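Local atomic coordinates of putative phosphatase (Bacteroides thetaiotaomicron, PDB entry 3KYA), a protein that is a putative phosphatase of unproven activity that binds zinc ions and joins an IPT/TIG domain to a ring of antiparallel beta sheets resembling a beta-propeller. Residues A[442-447]-A[462-467]. Sequence-based numbering, arbitrary orientation.
Sequences RFRDVS and DQVGHT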
loop_
_atom_site.group_PDB
_atom_site.type_symbol
_atom_site.label_atom_id
_atom_site.label_comp_id
_atom_site.label_asym_id
_atom_site.label_seq_id
_atom_site.Cartn_x
_atom_site.Cartn_y
_atom_site.Cartn_z
ATOM N N ARG A 442 -13.246 12.964 11.950
ATOM C CA ARG A 442 -12.195 13.562 12.785
ATOM C C ARG A 442 -12.387 13.200 14.239
ATOM O O ARG A 442 -13.503 12.916 14.667
ATOM C CB ARG A 442 -12.164 15.081 12.654
ATOM C CG ARG A 442 -11.701 15.548 11.293
ATOM C CD ARG A 442 -11.483 17.043 11.238
ATOM N NE ARG A 442 -12.700 17.817 11.411
ATOM C CZ ARG A 442 -12.751 19.146 11.359
ATOM N NH1 ARG A 442 -11.636 19.851 11.188
ATOM N NH2 ARG A 442 -13.909 19.784 11.497
ATOM N N PHE A 443 -11.276 13.221 14.974
ATOM C CA PHE A 443 -11.249 12.983 16.409
ATOM C C PHE A 443 -10.522 14.151 17.061
ATOM O O PHE A 443 -9.956 15.007 16.361
ATOM C CB PHE A 443 -10.453 11.714 16.752
ATOM C CG PHE A 443 -10.961 10.429 16.108
ATOM C CD1 PHE A 443 -11.916 9.642 16.739
ATOM C CD2 PHE A 443 -10.409 9.962 14.913
ATOM C CE1 PHE A 443 -12.370 8.446 16.150
ATOM C CE2 PHE A 443 -10.830 8.775 14.345
ATOM C CZ PHE A 443 -11.820 8.016 14.957
ATOM N N ARG A 444 -10.573 14.222 18.393
ATOM C CA ARG A 444 -9.713 15.139 19.147
ATOM C C ARG A 444 -8.696 14.179 19.783
ATOM O O ARG A 444 -8.445 13.106 19.211
ATOM C CB ARG A 444 -10.497 16.016 20.130
ATOM C CG ARG A 444 -11.560 16.872 19.423
ATOM C CD ARG A 444 -12.167 17.944 20.287
ATOM N NE ARG A 444 -11.186 18.979 20.597
ATOM C CZ ARG A 444 -11.474 20.175 21.088
ATOM N NH1 ARG A 444 -12.730 20.521 21.345
ATOM N NH2 ARG A 444 -10.494 21.030 21.323
ATOM N N ASP A 445 -8.078 14.523 20.914
ATOM C CA ASP A 445 -7.080 13.611 21.519
ATOM C C ASP A 445 -7.677 12.208 21.778
ATOM O O ASP A 445 -8.665 12.078 22.500
ATOM C CB ASP A 445 -6.523 14.169 22.830
ATOM C CG ASP A 445 -5.934 15.565 22.689
ATOM O OD1 ASP A 445 -6.600 16.465 22.096
ATOM O OD2 ASP A 445 -4.816 15.763 23.224
ATOM N N VAL A 446 -7.057 11.174 21.215
ATOM C CA VAL A 446 -7.535 9.783 21.330
ATOM C C VAL A 446 -6.564 8.930 22.149
ATOM O O VAL A 446 -5.382 8.847 21.830
ATOM C CB VAL A 446 -7.802 9.149 19.931
ATOM C CG1 VAL A 446 -9.159 9.604 19.388
ATOM C CG2 VAL A 446 -6.657 9.464 18.942
ATOM N N SER A 447 -7.086 8.263 23.178
ATOM C CA SER A 447 -6.257 7.508 24.140
ATOM C C SER A 447 -6.554 6.008 24.269
ATOM O O SER A 447 -5.653 5.226 24.581
ATOM C CB SER A 447 -6.388 8.161 25.533
ATOM O OG SER A 447 -7.751 8.200 25.959
ATOM N N ASP A 462 -12.237 8.956 22.761
ATOM C CA ASP A 462 -11.847 10.287 22.297
ATOM C C ASP A 462 -11.871 11.160 23.567
ATOM O O ASP A 462 -12.895 11.719 23.961
ATOM C CB ASP A 462 -12.809 10.736 21.205
ATOM C CG ASP A 462 -12.376 11.999 20.492
ATOM O OD1 ASP A 462 -11.666 12.827 21.084
ATOM O OD2 ASP A 462 -12.807 12.176 19.330
ATOM N N GLN A 463 -10.713 11.188 24.215
ATOM C CA GLN A 463 -10.527 11.869 25.496
ATOM C C GLN A 463 -10.945 13.330 25.509
ATOM O O GLN A 463 -11.642 13.747 26.430
ATOM C CB GLN A 463 -9.058 11.794 25.931
ATOM C CG GLN A 463 -8.774 12.410 27.291
ATOM C CD GLN A 463 -7.321 12.829 27.439
ATOM O OE1 GLN A 463 -6.476 12.485 26.608
ATOM N NE2 GLN A 463 -7.024 13.577 28.491
ATOM N N VAL A 464 -10.515 14.110 24.514
ATOM C CA VAL A 464 -10.831 15.549 24.492
ATOM C C VAL A 464 -12.199 15.853 23.844
ATOM O O VAL A 464 -12.858 16.819 24.201
ATOM C CB VAL A 464 -9.618 16.376 23.951
ATOM C CG1 VAL A 464 -9.992 17.831 23.682
ATOM C CG2 VAL A 464 -8.456 16.310 24.969
ATOM N N GLY A 465 -12.667 14.985 22.954
ATOM C CA GLY A 465 -14.045 15.097 22.477
ATOM C C GLY A 465 -15.032 14.681 23.577
ATOM O O GLY A 465 -16.234 15.006 23.525
ATOM N N HIS A 466 -14.514 13.980 24.593
ATOM C CA HIS A 466 -15.300 13.459 25.726
ATOM C C HIS A 466 -16.372 12.459 25.268
ATOM O O HIS A 466 -17.501 12.408 25.810
ATOM C CB HIS A 466 -15.938 14.574 26.559
ATOM C CG HIS A 466 -14.978 15.657 26.965
ATOM N ND1 HIS A 466 -13.621 15.445 27.088
ATOM C CD2 HIS A 466 -15.197 16.935 27.365
ATOM C CE1 HIS A 466 -13.037 16.569 27.474
ATOM N NE2 HIS A 466 -13.973 17.485 27.659
ATOM N N THR A 467 -15.987 11.639 24.297
ATOM C CA THR A 467 -16.877 10.663 23.685
ATOM C C THR A 467 -16.245 9.288 23.469
ATOM O O THR A 467 -15.002 9.121 23.452
ATOM C CB THR A 467 -17.309 11.136 22.274
ATOM O OG1 THR A 467 -16.146 11.521 21.520
ATOM C CG2 THR A 467 -18.253 12.337 22.347
#
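An Asx motif at Asp462, in the connection with a G1 beta bulge between strands 457-462 and 467-473 of a propeller-like blade, meets the Arg444 backbone on the approach to the outermost strand 446-452. The Asp462 carboxylate, with CG anti to the backbone N (chi1 -171°), reaches across to this approach. Arg444 N donates to Asp462 OD2 at 3.2 Å on the syn side, with a weak, more bent hydrogen bond to Asp462 OD1. Within the turn, Gly465 N reaches Asp462 OD1 at 3.0 Å from above the carboxylate plane. Asp462 OD2 is also salt-bridged to Arg469, a charge that probably steadies the buried carboxylate, and lies at the edge of the Phe443 ring, 3.7 Å from Phe443 CD1. An alanine at Asp462 would probably leave Arg444 N and Gly465 N without their acceptor and Arg469 without this charged partner. Val464 divides its branches between two neighbours. Val464 CG2 lies 3.4 Å from Asp445 OD1, on a carboxylate whose OD2 is salt-bridged to Arg398, and Val464 N makes a weak hydrogen bond to Asp445 O. Val464 CG1 covers one face of the Arg444 guanidinium, offset toward the rim, 3.5 Å from Arg444 NE.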